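Local coordinates for protein myosin-17 (Arabidopsis thaliana, PDB 7KFL) that probably binds cargo for a plant class XI myosin motor, through the globular domain of its tail, at residues P30-V35 / L78-T83; F162-Y167 / I384-E389. All blocks are in the same frame, centred on the assembly; numbering follows the deposited sequence.

Interaction 1: P30-V35 / L78-T83; sequences PVAACV and LSNSAT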
loop_
_atom_site.group_PDB
_atom_site.type_symbol
_atom_site.label_atom_id
_atom_site.label_comp_id
_atom_site.label_asym_id
_atom_site.label_seq_id
_atom_site.Cartn_x
_atom_site.Cartn_y
_atom_site.Cartn_z
ATOM N N PRO A 30 -2.757 -17.929 10.869
ATOM C CA PRO A 30 -3.216 -18.596 9.649
ATOM C C PRO A 30 -2.929 -20.103 9.733
ATOM O O PRO A 30 -1.817 -20.475 10.072
ATOM C CB PRO A 30 -2.409 -17.916 8.530
ATOM C CG PRO A 30 -1.873 -16.655 9.173
ATOM C CD PRO A 30 -1.604 -17.059 10.605
ATOM N N VAL A 31 -3.935 -20.930 9.440
ATOM C CA VAL A 31 -3.879 -22.404 9.664
ATOM C C VAL A 31 -3.051 -23.062 8.552
ATOM O O VAL A 31 -2.184 -23.889 8.894
ATOM C CB VAL A 31 -5.287 -23.018 9.779
ATOM C CG1 VAL A 31 -5.248 -24.537 9.717
ATOM C CG2 VAL A 31 -5.987 -22.553 11.046
ATOM N N ALA A 32 -3.304 -22.719 7.283
ATOM C CA ALA A 32 -2.682 -23.367 6.099
ATOM C C ALA A 32 -1.153 -23.265 6.183
ATOM O O ALA A 32 -0.482 -24.278 5.908
ATOM C CB ALA A 32 -3.214 -22.768 4.818
ATOM N N ALA A 33 -0.625 -22.099 6.562
ATOM C CA ALA A 33 0.823 -21.850 6.751
ATOM C C ALA A 33 1.385 -22.813 7.805
ATOM O O ALA A 33 2.483 -23.351 7.584
ATOM C CB ALA A 33 1.055 -20.412 7.141
ATOM N N CYS A 34 0.656 -23.020 8.907
ATOM C CA CYS A 34 1.049 -23.911 10.033
ATOM C C CYS A 34 0.979 -25.378 9.590
ATOM O O CYS A 34 1.907 -26.138 9.923
ATOM C CB CYS A 34 0.166 -23.684 11.256
ATOM S SG CYS A 34 0.422 -22.070 12.038
ATOM N N VAL A 35 -0.079 -25.755 8.867
ATOM C CA VAL A 35 -0.278 -27.127 8.311
ATOM C C VAL A 35 0.851 -27.428 7.318
ATOM O O VAL A 35 1.446 -28.519 7.423
ATOM C CB VAL A 35 -1.668 -27.274 7.660
ATOM C CG1 VAL A 35 -1.775 -28.524 6.797
ATOM C CG2 VAL A 35 -2.773 -27.253 8.704
ATOM N N LEU A 78 -2.065 -13.583 1.614
ATOM C CA LEU A 78 -1.115 -12.588 2.179
ATOM C C LEU A 78 -0.785 -12.986 3.622
ATOM O O LEU A 78 0.413 -13.109 3.944
ATOM C CB LEU A 78 -1.719 -11.182 2.129
ATOM C CG LEU A 78 -0.815 -10.084 2.690
ATOM C CD1 LEU A 78 0.210 -9.652 1.656
ATOM C CD2 LEU A 78 -1.629 -8.894 3.168
ATOM N N SER A 79 -1.818 -13.186 4.448
ATOM C CA SER A 79 -1.701 -13.541 5.888
ATOM C C SER A 79 -0.951 -14.870 6.048
ATOM O O SER A 79 -0.099 -14.958 6.954
ATOM C CB SER A 79 -3.051 -13.593 6.545
ATOM O OG SER A 79 -2.918 -13.638 7.959
ATOM N N ASN A 80 -1.242 -15.852 5.188
ATOM C CA ASN A 80 -0.636 -17.211 5.228
ATOM C C ASN A 80 0.825 -17.156 4.766
ATOM O O ASN A 80 1.682 -17.739 5.461
ATOM C CB ASN A 80 -1.437 -18.217 4.398
ATOM C CG ASN A 80 -2.521 -18.889 5.210
ATOM O OD1 ASN A 80 -2.233 -19.773 6.013
ATOM N ND2 ASN A 80 -3.762 -18.465 5.029
ATOM N N SER A 81 1.098 -16.500 3.635
ATOM C CA SER A 81 2.456 -16.373 3.047
ATOM C C SER A 81 3.390 -15.691 4.051
ATOM O O SER A 81 4.515 -16.190 4.243
ATOM C CB SER A 81 2.422 -15.631 1.741
ATOM O OG SER A 81 1.544 -16.269 0.828
ATOM N N ALA A 82 2.931 -14.599 4.665
ATOM C CA ALA A 82 3.691 -13.809 5.662
ATOM C C ALA A 82 4.101 -14.715 6.831
ATOM O O ALA A 82 5.288 -14.683 7.206
ATOM C CB ALA A 82 2.871 -12.627 6.125
ATOM N N THR A 83 3.164 -15.508 7.363
ATOM C CA THR A 83 3.386 -16.412 8.525
ATOM C C THR A 83 4.316 -17.561 8.113
ATOM O O THR A 83 5.218 -17.892 8.911
ATOM C CB THR A 83 2.063 -16.924 9.112
ATOM O OG1 THR A 83 1.245 -15.789 9.396
ATOM C CG2 THR A 83 2.250 -17.739 10.374
HETATM O O HOH W 1 -5.523 -20.678 6.884
#
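Asn80 OD1 accepts a hydrogen bond from the backbone N of Ala33, 2.9 Å away, with the N-H...O angle at 148°. The pairing illustrates how, in the all-helical globular tail of a class XI myosin, one helix can serve the start of another: an amide from the middle of helix 71-89 supplies the acceptor that the first turn of helix 31-43 lacks within its own backbone. The two helix segments run in nearly the same direction, their axes crossing at -35° with a closest approach of 8.2 Å. The neighbouring N-H, that of Ala32, goes to a water 3.0 Å from its N; Asn80 ND2 gives this water a weak bond and makes a further hydrogen bond to Tyr76 O one turn back, which helps to fix the amide's rotation. Partial positive charge at this helix start would probably polarise the Asn80 carbonyl. An alanine in place of Asn80 would probably leave the Ala33 N-H without its acceptor, take away the weak hold on the water and open a gap beside Pro30 CB, which sits 3.1 Å from Asn80 OD1. Packing continues where Ala33 CB rests 3.2 Å from the backbone O of Asn80. Pro30 and Thr83 meet tip to tip, the proline CG 3.2 Å from Thr83 OG1. That hydroxyl stands anti to its own carbonyl carbon (chi1 -54°), beside the backbone N, and is already committed: Thr83 OG1 donates to Ser79 O at 2.9 Å, nearly along the C=O axis.

Interaction 2: F162-Y167 / I384-E389; sequences FLEKIY and IPFTVE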
loop_
_atom_site.group_PDB
_atom_site.type_symbol
_atom_site.label_atom_id
_atom_site.label_comp_id
_atom_site.label_asym_id
_atom_site.label_seq_id
_atom_site.Cartn_x
_atom_site.Cartn_y
_atom_site.Cartn_z
ATOM N N PHE A 162 5.967 -14.302 -4.274
ATOM C CA PHE A 162 4.483 -14.415 -4.308
ATOM C C PHE A 162 3.854 -13.505 -3.244
ATOM O O PHE A 162 2.782 -12.941 -3.525
ATOM C CB PHE A 162 4.041 -15.876 -4.206
ATOM C CG PHE A 162 3.712 -16.471 -5.551
ATOM C CD1 PHE A 162 4.702 -17.031 -6.344
ATOM C CD2 PHE A 162 2.421 -16.413 -6.052
ATOM C CE1 PHE A 162 4.402 -17.553 -7.593
ATOM C CE2 PHE A 162 2.122 -16.937 -7.300
ATOM C CZ PHE A 162 3.112 -17.503 -8.070
ATOM N N LEU A 163 4.489 -13.345 -2.079
ATOM C CA LEU A 163 4.047 -12.376 -1.040
ATOM C C LEU A 163 4.058 -10.962 -1.635
ATOM O O LEU A 163 3.072 -10.226 -1.435
ATOM C CB LEU A 163 4.963 -12.461 0.185
ATOM C CG LEU A 163 4.686 -11.433 1.282
ATOM C CD1 LEU A 163 3.257 -11.542 1.785
ATOM C CD2 LEU A 163 5.661 -11.586 2.438
ATOM N N GLU A 164 5.137 -10.604 -2.332
ATOM C CA GLU A 164 5.319 -9.278 -2.981
ATOM C C GLU A 164 4.256 -9.097 -4.070
ATOM O O GLU A 164 3.676 -8.002 -4.140
ATOM C CB GLU A 164 6.741 -9.155 -3.529
ATOM C CG GLU A 164 7.783 -8.996 -2.432
ATOM C CD GLU A 164 9.228 -9.179 -2.860
ATOM O OE1 GLU A 164 9.475 -9.339 -4.073
ATOM O OE2 GLU A 164 10.105 -9.166 -1.972
ATOM N N LYS A 165 3.997 -10.138 -4.868
ATOM C CA LYS A 165 2.972 -10.133 -5.948
ATOM C C LYS A 165 1.577 -9.940 -5.343
ATOM O O LYS A 165 0.818 -9.092 -5.856
ATOM C CB LYS A 165 3.025 -11.437 -6.749
ATOM C CG LYS A 165 1.941 -11.594 -7.805
ATOM C CD LYS A 165 2.214 -12.726 -8.770
ATOM C CE LYS A 165 1.023 -13.065 -9.641
ATOM N NZ LYS A 165 0.723 -11.985 -10.608
ATOM N N ILE A 166 1.251 -10.715 -4.306
ATOM C CA ILE A 166 -0.069 -10.675 -3.610
ATOM C C ILE A 166 -0.253 -9.279 -2.998
ATOM O O ILE A 166 -1.268 -8.631 -3.315
ATOM C CB ILE A 166 -0.182 -11.819 -2.579
ATOM C CG1 ILE A 166 -0.358 -13.171 -3.280
ATOM C CG2 ILE A 166 -1.303 -11.560 -1.583
ATOM C CD1 ILE A 166 -0.014 -14.366 -2.418
ATOM N N TYR A 167 0.704 -8.823 -2.182
ATOM C CA TYR A 167 0.735 -7.454 -1.599
ATOM C C TYR A 167 0.454 -6.422 -2.698
ATOM O O TYR A 167 -0.397 -5.538 -2.494
ATOM C CB TYR A 167 2.086 -7.154 -0.949
ATOM C CG TYR A 167 2.280 -5.707 -0.574
ATOM C CD1 TYR A 167 2.782 -4.790 -1.483
ATOM C CD2 TYR A 167 1.948 -5.248 0.690
ATOM C CE1 TYR A 167 2.958 -3.458 -1.145
ATOM C CE2 TYR A 167 2.123 -3.919 1.046
ATOM C CZ TYR A 167 2.626 -3.019 0.125
ATOM O OH TYR A 167 2.787 -1.711 0.475
ATOM N N ILE A 384 8.035 -2.291 -3.606
ATOM C CA ILE A 384 7.826 -3.197 -2.437
ATOM C C ILE A 384 8.542 -2.554 -1.250
ATOM O O ILE A 384 9.767 -2.457 -1.245
ATOM C CB ILE A 384 8.312 -4.632 -2.741
ATOM C CG1 ILE A 384 7.230 -5.469 -3.436
ATOM C CG2 ILE A 384 8.804 -5.335 -1.482
ATOM C CD1 ILE A 384 6.628 -4.834 -4.670
ATOM N N PRO A 385 7.806 -2.050 -0.232
ATOM C CA PRO A 385 8.418 -1.285 0.855
ATOM C C PRO A 385 8.854 -2.108 2.077
ATOM O O PRO A 385 8.963 -1.534 3.147
ATOM C CB PRO A 385 7.258 -0.348 1.217
ATOM C CG PRO A 385 6.040 -1.237 1.088
ATOM C CD PRO A 385 6.343 -2.137 -0.093
ATOM N N PHE A 386 9.115 -3.409 1.899
ATOM C CA PHE A 386 9.458 -4.351 2.998
ATOM C C PHE A 386 10.343 -5.490 2.487
ATOM O O PHE A 386 10.236 -5.864 1.300
ATOM C CB PHE A 386 8.187 -4.934 3.622
ATOM C CG PHE A 386 7.321 -5.716 2.667
ATOM C CD1 PHE A 386 7.552 -7.063 2.434
ATOM C CD2 PHE A 386 6.278 -5.102 1.992
ATOM C CE1 PHE A 386 6.757 -7.777 1.550
ATOM C CE2 PHE A 386 5.482 -5.816 1.111
ATOM C CZ PHE A 386 5.724 -7.152 0.891
ATOM N N THR A 387 11.172 -6.031 3.384
ATOM C CA THR A 387 11.948 -7.287 3.212
ATOM C C THR A 387 11.403 -8.329 4.197
ATOM O O THR A 387 10.743 -7.925 5.175
ATOM C CB THR A 387 13.449 -7.033 3.405
ATOM O OG1 THR A 387 13.646 -6.473 4.703
ATOM C CG2 THR A 387 14.025 -6.106 2.357
ATOM N N VAL A 388 11.669 -9.616 3.949
ATOM C CA VAL A 388 11.175 -10.755 4.783
ATOM C C VAL A 388 11.722 -10.599 6.209
ATOM O O VAL A 388 11.024 -11.018 7.152
ATOM C CB VAL A 388 11.552 -12.118 4.165
ATOM C CG1 VAL A 388 11.210 -13.285 5.081
ATOM C CG2 VAL A 388 10.904 -12.317 2.802
ATOM N N GLU A 389 12.917 -10.011 6.355
ATOM C CA GLU A 389 13.576 -9.737 7.661
ATOM C C GLU A 389 12.778 -8.674 8.431
ATOM O O GLU A 389 12.621 -8.843 9.654
ATOM C CB GLU A 389 15.029 -9.307 7.441
ATOM C CG GLU A 389 15.822 -9.119 8.724
ATOM C CD GLU A 389 16.033 -10.368 9.565
ATOM O OE1 GLU A 389 15.855 -11.484 9.034
ATOM O OE2 GLU A 389 16.383 -10.222 10.755
#
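Tyr167 offers a ring face to Phe386, whose edge points into it in a T-shaped (edge-to-face) pair. The planes stand at 73° and the centroids are 5.0 Å apart, with Phe386 CE2 poised 3.5 Å above the centre of the tyrosine ring. The side chains pass each other in opposite senses, and Phe386 CZ also comes near Tyr167 CB. Phe386 CG, set between its backbone N and carbonyl carbon (chi1 61°), lies on the helix side of CB, from where the ring runs on toward the tyrosine. On the other side of CZ from CE2, Phe386 CE1 reaches Leu163 CD2 at 4.1 Å, the two chains crossing obliquely. This is a worked case of a C-terminal segment returning to a helical domain: Ile384, Pro385 and Phe386 pack as an irregular loop on the long helix 150-186, before Thr387, at the N-cap, leads into helix 388-393. Next to the aromatic pair, Tyr167 and Pro385 meet tip to tip, Pro385 CG being 3.3 Å from Tyr167 OH, a hydroxyl that also has a weak hydrogen bond with Gln245 of helix 236-260. At the more exposed margin of the contact, Glu164 uses its aliphatic part, crossing Ile384 at about a right angle with Glu164 CG 3.7 Å from Ile384 CG1.

How the interactions relate
Interaction 1 is buried and interaction 2 only partly so, and the chemistry differs accordingly. In 30-35 with 78-83 a buried amide answers a backbone N-H at a helix start, whereas 162-167 with 384-389 holds a returning loop by aromatic and aliphatic packing, with a glutamate at its margin. They share no helix, yet their centres lie 14 Å apart and they touch: Leu78 of helix 71-89 packs on helix 150-186, its CD1 3.6 Å from Leu163 CD1. Helix 71-89 thus stands between helix 31-43 and helix 150-186, the latter carrying the C-terminal segment. Both segments of interaction 1 precede those of interaction 2 in the sequence.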